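Local coordinates for SPCC18.06c protein (Schizosaccharomyces pombe, PDB 2P51) that removes poly(A) tails from mRNA as the catalytic 3'-exoribonuclease of the CCR4-NOT complex, releasing 5'-AMP with the help of bound metal ions, at residues A[50-55]-A[173-178]; A[167-172]-A[203-208]; A[191-196]-A[266-271]. All coordinates share one frame; numbering follows the deposited sequence. Where two conformers were deposited one is given.

The first segment met from the N terminus lies on strand 47-53, inside the mixed sheet, and interaction 1 closes a loop of 117 residues when helix 170-181 packs across that strand. Before it closes, interaction 2 has opened at 167-172; it ends at 203-208, the edge strand and the start of the next helix, so the two contacts cross. Interaction 3 opens on helix 189-199, within the span of interaction 2, and closes at 266-271, crossing interaction 2 but following interaction 1 in series. Interactions 1 and 2 share a magnesium ion and the T52-D172 bond; interaction 3 ties the loop after helix 238-257 to helix 189-199, which packs on helix 170-181.

Interaction 1. Residues A[50-55]-A[173-178]; sequences MDTEFP and FAYLLK. With MG (magnesium ion), chain C; MG (magnesium ion), chain B.
One face of the F54 ring receives Y175, whose CE1 comes within 3.3 Å of F54 CG; the Y171 ring, nearly parallel, meets F54 from the same side, and T52 OG1 lies in the F54 ring plane at its edge. The F54 and Y175 planes differ by 28° but are slid apart, barely overlapping. F54 CG stands between its backbone N and carbonyl carbon (chi1 53°), which sets it against Y175 CE1. The Y175 hydroxyl bonds to L83 O, so an alanine here would probably leave that carbonyl without its mate and a gap beneath F54. M50 bends at chi2 and chi3, as an unbranched methionine can, to lay CE 4.3 Å from the centroid of the F173 ring, an off-centre CH-pi contact; M50 SD meets L176 CD1 tip to tip at 4.0 Å, and T52 CG2 slides past the same methyl. D51 and E53 point away; D51 bridges both magnesium ions, OD1 at 2.0 Å from one and OD2 at 2.1 Å from the other, which E53 OE2 also binds. Strand alternation gives one face to the DEDD site, completed by D172 and D241, while T52 OG1, on the other, bonds to D172 OD1 in the second shell.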
loop_
_atom_site.group_PDB
_atom_site.type_symbol
_atom_site.label_atom_id
_atom_site.label_comp_id
_atom_site.label_asym_id
_atom_site.label_seq_id
_atom_site.Cartn_x
_atom_site.Cartn_y
_atom_site.Cartn_z
ATOM N N MET A 50 -2.874 3.478 -0.914
ATOM C CA MET A 50 -1.988 2.693 -0.048
ATOM C C MET A 50 -0.701 2.340 -0.767
ATOM O O MET A 50 -0.686 2.121 -1.993
ATOM C CB MET A 50 -2.724 1.416 0.414
ATOM C CG MET A 50 -1.961 0.439 1.266
ATOM S SD MET A 50 -0.978 -0.741 0.287
ATOM C CE MET A 50 -2.316 -1.833 -0.257
ATOM N N ASP A 51 0.341 2.279 0.079
ATOM C CA ASP A 51 1.632 1.743 -0.341
ATOM C C ASP A 51 2.270 1.006 0.836
ATOM O O ASP A 51 1.827 1.285 1.987
ATOM C CB ASP A 51 2.611 2.835 -0.819
ATOM C CG ASP A 51 3.882 2.270 -1.446
ATOM O OD1 ASP A 51 3.787 1.195 -2.091
ATOM O OD2 ASP A 51 4.923 2.933 -1.270
ATOM N N THR A 52 3.268 0.151 0.585
ATOM C CA THR A 52 3.985 -0.429 1.715
ATOM C C THR A 52 5.489 -0.389 1.414
ATOM O O THR A 52 5.898 -0.301 0.263
ATOM C CB THR A 52 3.652 -1.912 2.018
ATOM O OG1 THR A 52 4.238 -2.751 1.024
ATOM C CG2 THR A 52 2.119 -2.139 2.061
ATOM N N GLU A 53 6.318 -0.405 2.458
ATOM C CA GLU A 53 7.736 -0.633 2.257
ATOM C C GLU A 53 8.071 -1.971 2.965
ATOM O O GLU A 53 7.513 -2.286 4.035
ATOM C CB GLU A 53 8.609 0.487 2.808
ATOM C CG GLU A 53 8.307 1.889 2.302
ATOM C CD GLU A 53 8.389 2.047 0.810
ATOM O OE1 GLU A 53 9.243 1.442 0.152
ATOM O OE2 GLU A 53 7.546 2.819 0.256
ATOM N N PHE A 54 8.984 -2.736 2.409
ATOM C CA PHE A 54 9.352 -4.059 2.890
ATOM C C PHE A 54 10.759 -4.343 2.370
ATOM O O PHE A 54 11.265 -3.572 1.533
ATOM C CB PHE A 54 8.333 -5.090 2.404
ATOM C CG PHE A 54 8.096 -5.052 0.905
ATOM C CD1 PHE A 54 8.905 -5.779 0.034
ATOM C CD2 PHE A 54 7.036 -4.303 0.388
ATOM C CE1 PHE A 54 8.684 -5.750 -1.325
ATOM C CE2 PHE A 54 6.827 -4.250 -0.981
ATOM C CZ PHE A 54 7.654 -4.992 -1.819
ATOM N N PRO A 55 11.425 -5.346 2.883
ATOM C CA PRO A 55 12.874 -5.486 2.596
ATOM C C PRO A 55 13.211 -6.182 1.291
ATOM O O PRO A 55 14.166 -6.970 1.197
ATOM C CB PRO A 55 13.391 -6.265 3.808
ATOM C CG PRO A 55 12.251 -6.928 4.449
ATOM C CD PRO A 55 10.972 -6.340 3.893
ATOM N N PHE A 173 -0.654 -5.300 -1.468
ATOM C CA PHE A 173 -1.895 -5.920 -0.971
ATOM C C PHE A 173 -1.562 -7.219 -0.226
ATOM O O PHE A 173 -2.222 -7.542 0.785
ATOM C CB PHE A 173 -2.872 -6.254 -2.097
ATOM C CG PHE A 173 -3.920 -5.216 -2.408
ATOM C CD1 PHE A 173 -4.671 -4.631 -1.398
ATOM C CD2 PHE A 173 -4.150 -4.817 -3.702
ATOM C CE1 PHE A 173 -5.659 -3.652 -1.608
ATOM C CE2 PHE A 173 -5.132 -3.872 -3.934
ATOM C CZ PHE A 173 -5.879 -3.278 -2.935
ATOM N N ALA A 174 -0.593 -8.007 -0.692
ATOM C CA ALA A 174 -0.238 -9.253 -0.001
ATOM C C ALA A 174 0.212 -8.935 1.420
ATOM O O ALA A 174 -0.132 -9.675 2.375
ATOM C CB ALA A 174 0.794 -10.058 -0.768
ATOM N N TYR A 175 0.978 -7.849 1.614
ATOM C CA TYR A 175 1.438 -7.538 2.987
ATOM C C TYR A 175 0.264 -7.170 3.879
ATOM O O TYR A 175 0.303 -7.531 5.065
ATOM C CB TYR A 175 2.468 -6.404 2.957
ATOM C CG TYR A 175 3.875 -6.990 2.845
ATOM C CD1 TYR A 175 4.666 -6.905 1.720
ATOM C CD2 TYR A 175 4.357 -7.657 3.960
ATOM C CE1 TYR A 175 5.956 -7.454 1.654
ATOM C CE2 TYR A 175 5.607 -8.211 3.909
ATOM C CZ TYR A 175 6.405 -8.120 2.778
ATOM O OH TYR A 175 7.642 -8.702 2.817
ATOM N N LEU A 176 -0.744 -6.498 3.341
ATOM C CA LEU A 176 -1.876 -6.155 4.194
ATOM C C LEU A 176 -2.674 -7.423 4.488
ATOM O O LEU A 176 -3.149 -7.611 5.626
ATOM C CB LEU A 176 -2.803 -5.071 3.621
ATOM C CG LEU A 176 -2.414 -3.639 4.070
ATOM C CD1 LEU A 176 -1.095 -3.232 3.422
ATOM C CD2 LEU A 176 -3.542 -2.670 3.774
ATOM N N LEU A 177 -2.794 -8.296 3.453
ATOM C CA LEU A 177 -3.545 -9.536 3.810
ATOM C C LEU A 177 -2.800 -10.377 4.809
ATOM O O LEU A 177 -3.402 -10.970 5.733
ATOM C CB LEU A 177 -3.872 -10.336 2.536
ATOM C CG LEU A 177 -4.838 -11.515 2.705
ATOM C CD1 LEU A 177 -6.271 -11.009 2.921
ATOM C CD2 LEU A 177 -4.789 -12.468 1.517
ATOM N N LYS A 178 -1.492 -10.478 4.685
ATOM C CA LYS A 178 -0.653 -11.191 5.663
ATOM C C LYS A 178 -0.843 -10.620 7.061
ATOM O O LYS A 178 -0.984 -11.299 8.075
ATOM C CB LYS A 178 0.822 -11.113 5.240
ATOM C CG LYS A 178 1.815 -11.548 6.288
ATOM C CD LYS A 178 3.263 -11.400 5.801
ATOM C CE LYS A 178 4.251 -11.892 6.888
ATOM N NZ LYS A 178 5.653 -11.475 6.485
HETATM MG MG MG C . 6.948 2.956 -1.747
HETATM MG MG MG B . 4.043 0.078 -3.790
HETATM O O HOH W 1 5.431 -1.210 -2.964
HETATM O O HOH W 2 6.965 0.835 -1.913
HETATM O O HOH W 3 2.713 1.197 -4.899
HETATM O O HOH W 4 5.578 1.263 -4.299
HETATM O O HOH W 5 4.207 -1.005 -5.618
#

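Interaction 2. Residues A[167-172]-A[203-208]; sequences FHSGYD and NYDIKY. With MG (magnesium ion), chain B.
D205 holds CG anti to its backbone N (chi1 -177°), which carries CG toward the 167-172 loop, where S169 turns OG between its own N and carbonyl carbon (chi1 62°) to meet the carboxylate. D205 OD2 takes S169 OG at 2.9 Å and S169 N at 3.1 Å, both from the same face, above the carboxylate plane; Y270 N is a further donor. D205 OD1 accepts H168 N at 2.8 Å on its syn side, and K207 N on its anti side, from the opposite face. D205 is the N-cap of helix 206-213, accepting from K207 N and, weakly, from Y208 N, a role that a short acidic side chain fills well; the helix end and the several N-H donors would be expected to favour the ionised form. This junction belongs to the RNase H-like fold of DEDD nucleases: parallel strands 163-166 and 203-205 are neighbours in a beta-alpha-beta crossover containing helices 170-181 and 189-199, and D205 joins the loop after the first strand to the helix after the second. Beside the carboxylate, F167 receives K207 CB over the centre of one ring face, 4.0 Å above the plane, and I206 CG2 at its edge, 3.7 Å from F167 CD1. H168 and K207 lie side by side; K207 makes a cation-pi contact with the Y270 ring, and the H168 ring meets it edge-to-face. F167 O accepts bonds from two magnesium-bound waters, at 2.6 and 2.8 Å, making it a second-shell group; D172 OD2 binds that metal directly at 2.1 Å.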
loop_
_atom_site.group_PDB
_atom_site.type_symbol
_atom_site.label_atom_id
_atom_site.label_comp_id
_atom_site.label_asym_id
_atom_site.label_seq_id
_atom_site.Cartn_x
_atom_site.Cartn_y
_atom_site.Cartn_z
ATOM N N PHE A 167 -0.818 1.031 -6.479
ATOM C CA PHE A 167 -0.016 1.110 -7.709
ATOM C C PHE A 167 0.881 -0.129 -7.742
ATOM O O PHE A 167 1.732 -0.289 -6.824
ATOM C CB PHE A 167 0.806 2.407 -7.736
ATOM C CG PHE A 167 1.645 2.546 -9.005
ATOM C CD1 PHE A 167 1.127 3.218 -10.094
ATOM C CD2 PHE A 167 2.951 2.017 -9.066
ATOM C CE1 PHE A 167 1.840 3.369 -11.284
ATOM C CE2 PHE A 167 3.651 2.097 -10.256
ATOM C CZ PHE A 167 3.094 2.764 -11.338
ATOM N N HIS A 168 0.750 -0.971 -8.762
ATOM C CA HIS A 168 1.586 -2.175 -8.940
ATOM C C HIS A 168 1.557 -2.977 -7.646
ATOM O O HIS A 168 2.556 -3.178 -6.928
ATOM C CB HIS A 168 3.003 -1.768 -9.342
ATOM C CG HIS A 168 3.776 -2.825 -10.065
ATOM N ND1 HIS A 168 3.570 -4.181 -9.902
ATOM C CD2 HIS A 168 4.782 -2.712 -10.979
ATOM C CE1 HIS A 168 4.413 -4.847 -10.686
ATOM N NE2 HIS A 168 5.173 -3.964 -11.351
ATOM N N SER A 169 0.346 -3.392 -7.328
ATOM C CA SER A 169 -0.083 -3.620 -5.971
ATOM C C SER A 169 0.078 -5.038 -5.431
ATOM O O SER A 169 -0.345 -5.248 -4.295
ATOM C CB SER A 169 -1.607 -3.278 -5.841
ATOM O OG SER A 169 -2.275 -4.204 -6.722
ATOM N N GLY A 170 0.623 -6.022 -6.164
ATOM C CA GLY A 170 0.615 -7.415 -5.680
ATOM C C GLY A 170 1.268 -7.537 -4.311
ATOM O O GLY A 170 0.696 -8.119 -3.377
ATOM N N TYR A 171 2.500 -7.042 -4.179
ATOM C CA TYR A 171 3.167 -7.159 -2.881
ATOM C C TYR A 171 2.475 -6.323 -1.821
ATOM O O TYR A 171 2.335 -6.812 -0.683
ATOM C CB TYR A 171 4.665 -6.739 -2.950
ATOM C CG TYR A 171 5.575 -7.806 -3.514
ATOM C CD1 TYR A 171 5.585 -8.113 -4.889
ATOM C CD2 TYR A 171 6.478 -8.511 -2.703
ATOM C CE1 TYR A 171 6.436 -9.087 -5.416
ATOM C CE2 TYR A 171 7.314 -9.479 -3.255
ATOM C CZ TYR A 171 7.313 -9.781 -4.588
ATOM O OH TYR A 171 8.148 -10.749 -5.127
ATOM N N ASP A 172 2.095 -5.100 -2.142
ATOM C CA ASP A 172 1.503 -4.194 -1.171
ATOM C C ASP A 172 0.227 -4.793 -0.577
ATOM O O ASP A 172 0.017 -4.838 0.660
ATOM C CB ASP A 172 1.258 -2.852 -1.847
ATOM C CG ASP A 172 2.475 -2.049 -2.185
ATOM O OD1 ASP A 172 3.524 -2.339 -1.539
ATOM O OD2 ASP A 172 2.483 -1.179 -3.087
ATOM N N ASN A 203 -11.455 -1.862 -5.400
ATOM C CA ASN A 203 -10.065 -1.356 -5.441
ATOM C C ASN A 203 -9.684 -1.113 -6.899
ATOM O O ASN A 203 -10.267 -1.716 -7.833
ATOM C CB ASN A 203 -9.157 -2.319 -4.686
ATOM C CG ASN A 203 -8.987 -3.678 -5.298
ATOM O OD1 ASN A 203 -8.323 -3.802 -6.340
ATOM N ND2 ASN A 203 -9.505 -4.766 -4.753
ATOM N N TYR A 204 -8.721 -0.219 -7.059
ATOM C CA TYR A 204 -8.127 0.073 -8.377
ATOM C C TYR A 204 -6.602 0.030 -8.259
ATOM O O TYR A 204 -6.089 0.533 -7.228
ATOM C CB TYR A 204 -8.538 1.444 -8.921
ATOM C CG TYR A 204 -10.025 1.588 -9.176
ATOM C CD1 TYR A 204 -10.616 1.022 -10.303
ATOM C CD2 TYR A 204 -10.814 2.293 -8.295
ATOM C CE1 TYR A 204 -11.970 1.147 -10.545
ATOM C CE2 TYR A 204 -12.164 2.422 -8.534
ATOM C CZ TYR A 204 -12.739 1.855 -9.647
ATOM O OH TYR A 204 -14.110 2.008 -9.849
ATOM N N ASP A 205 -5.974 -0.542 -9.263
ATOM C CA ASP A 205 -4.512 -0.549 -9.350
ATOM C C ASP A 205 -4.137 0.417 -10.469
ATOM O O ASP A 205 -4.388 0.102 -11.642
ATOM C CB ASP A 205 -3.992 -1.965 -9.591
ATOM C CG ASP A 205 -2.478 -2.038 -9.629
ATOM O OD1 ASP A 205 -1.807 -0.996 -9.930
ATOM O OD2 ASP A 205 -1.906 -3.122 -9.380
ATOM N N ILE A 206 -3.549 1.549 -10.122
ATOM C CA ILE A 206 -3.217 2.576 -11.133
ATOM C C ILE A 206 -2.240 2.019 -12.173
ATOM O O ILE A 206 -2.272 2.494 -13.306
ATOM C CB ILE A 206 -2.626 3.820 -10.444
ATOM C CG1 ILE A 206 -3.661 4.531 -9.569
ATOM C CG2 ILE A 206 -1.984 4.806 -11.427
ATOM C CD1 ILE A 206 -3.024 5.625 -8.702
ATOM N N LYS A 207 -1.373 1.071 -11.786
ATOM C CA LYS A 207 -0.469 0.490 -12.784
ATOM C C LYS A 207 -1.234 -0.330 -13.815
ATOM O O LYS A 207 -0.932 -0.320 -15.026
ATOM C CB LYS A 207 0.567 -0.440 -12.137
ATOM C CG LYS A 207 1.574 -1.032 -13.145
ATOM C CD LYS A 207 2.672 -0.090 -13.553
ATOM C CE LYS A 207 3.571 -0.776 -14.606
ATOM N NZ LYS A 207 4.448 0.268 -15.219
ATOM N N TYR A 208 -2.227 -1.077 -13.329
ATOM C CA TYR A 208 -3.067 -1.788 -14.271
ATOM C C TYR A 208 -3.760 -0.789 -15.207
ATOM O O TYR A 208 -3.830 -0.952 -16.418
ATOM C CB TYR A 208 -4.129 -2.628 -13.522
ATOM C CG TYR A 208 -5.146 -3.242 -14.474
ATOM C CD1 TYR A 208 -4.819 -4.427 -15.146
ATOM C CD2 TYR A 208 -6.414 -2.673 -14.715
ATOM C CE1 TYR A 208 -5.739 -4.990 -16.013
ATOM C CE2 TYR A 208 -7.321 -3.244 -15.591
ATOM C CZ TYR A 208 -6.967 -4.413 -16.237
ATOM O OH TYR A 208 -7.834 -5.016 -17.109
HETATM MG MG MG B . 4.043 0.078 -3.790
HETATM O O HOH W 3 2.713 1.197 -4.899
HETATM O O HOH W 5 4.207 -1.005 -5.618
HETATM O O HOH W 1 5.431 -1.210 -2.964
HETATM O O HOH W 4 5.578 1.263 -4.299
#

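Interaction 3. Residues A[191-196]-A[266-271]; sequences EFYKIL and LNQLYG
N267 is where the loop after helix 238-257 first touches helix 189-199, through the hydroxyl of Y193. This docks the loop, in the DEDD nuclease fold, on one of the two helices that cross over between the parallel strands 163-166 and 203-205. N267 O accepts the bond from Y193 OH at 2.7 Å, with a C=O...O angle of 138°, and it lies in the plane of the tyrosine ring, at its edge. Y193 can span the gap because CG is anti to the backbone N (chi1 -175°) and the long rigid ring carries the hydroxyl beyond the helix surface. A water joins the same two residues, donating to Y193 OH at 3.1 Å and accepting from N267 ND2 at 3.0 Å. The side-chain amide of N267 turns to the chain around the edge strand: OD1 accepts from N203 N, and ND2 also donates to P201 O. Asparagine suits the place twice over, since it tolerates the positive phi found here and can both donate and accept. Next, Q268 bends at chi2 and turns its amide back, NE2 reaching L266 O at 3.1 Å. L269 then points toward the helix, where a branched leucine suits the place, its two methyls serving different neighbours: CD2 packs on F173 and on S169, while CD1 is turned to helix 189-199. There L269 and L196 meet tip to tip, L269 CD1 to L196 CD2 at 3.8 Å. The same L269 CD1 also lies at the edge of the F192 ring, near its plane, 4.3 Å from F192 CE2.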
loop_
_atom_site.group_PDB
_atom_site.type_symbol
_atom_site.label_atom_id
_atom_site.label_comp_id
_atom_site.label_asym_id
_atom_site.label_seq_id
_atom_site.Cartn_x
_atom_site.Cartn_y
_atom_site.Cartn_z
ATOM N N GLU A 191 -7.113 -18.245 -5.097
ATOM C CA GLU A 191 -7.536 -18.185 -3.707
ATOM C C GLU A 191 -7.136 -16.858 -3.058
ATOM O O GLU A 191 -7.875 -16.268 -2.271
ATOM C CB GLU A 191 -6.963 -19.323 -2.839
ATOM C CG GLU A 191 -7.563 -19.424 -1.444
ATOM C CD GLU A 191 -7.101 -20.577 -0.574
ATOM O OE1 GLU A 191 -6.559 -21.602 -1.057
ATOM O OE2 GLU A 191 -7.257 -20.515 0.679
ATOM N N PHE A 192 -5.928 -16.393 -3.371
ATOM C CA PHE A 192 -5.496 -15.104 -2.851
ATOM C C PHE A 192 -6.460 -14.035 -3.315
ATOM O O PHE A 192 -6.899 -13.214 -2.492
ATOM C CB PHE A 192 -4.094 -14.843 -3.368
ATOM C CG PHE A 192 -3.575 -13.443 -3.175
ATOM C CD1 PHE A 192 -3.025 -13.132 -1.934
ATOM C CD2 PHE A 192 -3.610 -12.487 -4.168
ATOM C CE1 PHE A 192 -2.523 -11.856 -1.703
ATOM C CE2 PHE A 192 -3.137 -11.224 -3.911
ATOM C CZ PHE A 192 -2.593 -10.875 -2.689
ATOM N N TYR A 193 -6.772 -14.029 -4.624
ATOM C CA TYR A 193 -7.634 -13.020 -5.195
ATOM C C TYR A 193 -9.009 -13.050 -4.551
ATOM O O TYR A 193 -9.615 -12.002 -4.252
ATOM C CB TYR A 193 -7.744 -13.290 -6.702
ATOM C CG TYR A 193 -8.537 -12.209 -7.410
ATOM C CD1 TYR A 193 -7.991 -10.940 -7.657
ATOM C CD2 TYR A 193 -9.837 -12.491 -7.822
ATOM C CE1 TYR A 193 -8.732 -9.975 -8.302
ATOM C CE2 TYR A 193 -10.570 -11.511 -8.460
ATOM C CZ TYR A 193 -10.024 -10.271 -8.688
ATOM O OH TYR A 193 -10.784 -9.325 -9.348
ATOM N N LYS A 194 -9.560 -14.233 -4.336
ATOM C CA LYS A 194 -10.888 -14.334 -3.738
ATOM C C LYS A 194 -10.952 -13.701 -2.359
ATOM O O LYS A 194 -11.863 -12.952 -1.993
ATOM C CB LYS A 194 -11.243 -15.818 -3.626
ATOM C CG LYS A 194 -12.524 -16.145 -2.927
ATOM C CD LYS A 194 -12.835 -17.598 -3.405
ATOM C CE LYS A 194 -12.023 -17.767 -4.702
ATOM N NZ LYS A 194 -12.696 -17.153 -5.880
ATOM N N ILE A 195 -9.954 -14.023 -1.531
ATOM C CA ILE A 195 -9.967 -13.483 -0.162
ATOM C C ILE A 195 -9.637 -12.020 -0.207
ATOM O O ILE A 195 -10.224 -11.214 0.525
ATOM C CB ILE A 195 -8.900 -14.276 0.633
ATOM C CG1 ILE A 195 -9.309 -15.747 0.765
ATOM C CG2 ILE A 195 -8.600 -13.612 1.949
ATOM C CD1 ILE A 195 -8.357 -16.694 1.430
ATOM N N LEU A 196 -8.717 -11.646 -1.108
ATOM C CA LEU A 196 -8.402 -10.214 -1.184
ATOM C C LEU A 196 -9.640 -9.399 -1.512
ATOM O O LEU A 196 -9.794 -8.349 -0.880
ATOM C CB LEU A 196 -7.378 -9.882 -2.261
ATOM C CG LEU A 196 -6.688 -8.531 -2.139
ATOM C CD1 LEU A 196 -5.799 -8.455 -0.875
ATOM C CD2 LEU A 196 -5.853 -8.280 -3.369
ATOM N N LEU A 266 -12.138 -2.275 -12.098
ATOM C CA LEU A 266 -12.269 -2.693 -10.715
ATOM C C LEU A 266 -11.603 -4.051 -10.410
ATOM O O LEU A 266 -11.791 -5.064 -11.076
ATOM C CB LEU A 266 -13.768 -2.813 -10.393
ATOM C CG LEU A 266 -14.261 -2.627 -8.973
ATOM C CD1 LEU A 266 -13.887 -1.289 -8.332
ATOM C CD2 LEU A 266 -15.790 -2.780 -8.943
ATOM N N ASN A 267 -10.842 -4.045 -9.316
ATOM C CA ASN A 267 -10.208 -5.226 -8.730
ATOM C C ASN A 267 -9.288 -5.921 -9.719
ATOM O O ASN A 267 -9.176 -7.159 -9.669
ATOM C CB ASN A 267 -11.265 -6.187 -8.160
ATOM C CG ASN A 267 -12.135 -5.477 -7.133
ATOM O OD1 ASN A 267 -11.932 -4.332 -6.731
ATOM N ND2 ASN A 267 -13.167 -6.155 -6.703
ATOM N N GLN A 268 -8.616 -5.199 -10.591
ATOM C CA GLN A 268 -7.649 -5.867 -11.462
ATOM C C GLN A 268 -6.242 -5.500 -10.979
ATOM O O GLN A 268 -5.896 -4.314 -10.973
ATOM C CB GLN A 268 -7.787 -5.459 -12.932
ATOM C CG GLN A 268 -9.199 -5.639 -13.522
ATOM C CD GLN A 268 -9.590 -7.093 -13.453
ATOM O OE1 GLN A 268 -8.823 -7.922 -13.919
ATOM N NE2 GLN A 268 -10.756 -7.427 -12.861
ATOM N N LEU A 269 -5.433 -6.482 -10.596
ATOM C CA LEU A 269 -4.102 -6.152 -10.097
ATOM C C LEU A 269 -3.084 -6.250 -11.210
ATOM O O LEU A 269 -3.131 -7.222 -11.987
ATOM C CB LEU A 269 -3.716 -7.109 -8.963
ATOM C CG LEU A 269 -4.630 -7.172 -7.742
ATOM C CD1 LEU A 269 -3.916 -7.963 -6.661
ATOM C CD2 LEU A 269 -4.960 -5.772 -7.292
ATOM N N TYR A 270 -2.166 -5.295 -11.340
ATOM C CA TYR A 270 -1.171 -5.392 -12.404
ATOM C C TYR A 270 -0.324 -6.640 -12.292
ATOM O O TYR A 270 0.189 -6.991 -11.254
ATOM C CB TYR A 270 -0.255 -4.159 -12.351
ATOM C CG TYR A 270 0.759 -4.212 -13.481
ATOM C CD1 TYR A 270 0.320 -4.005 -14.784
ATOM C CD2 TYR A 270 2.103 -4.461 -13.219
ATOM C CE1 TYR A 270 1.254 -4.047 -15.809
ATOM C CE2 TYR A 270 3.028 -4.502 -14.230
ATOM C CZ TYR A 270 2.593 -4.311 -15.526
ATOM O OH TYR A 270 3.496 -4.339 -16.562
ATOM N N GLY A 271 -0.062 -7.374 -13.357
ATOM C CA GLY A 271 0.904 -8.444 -13.429
ATOM C C GLY A 271 0.451 -9.758 -12.833
ATOM O O GLY A 271 1.229 -10.700 -12.740
HETATM O O HOH W 6 -13.576 -8.684 -8.232
#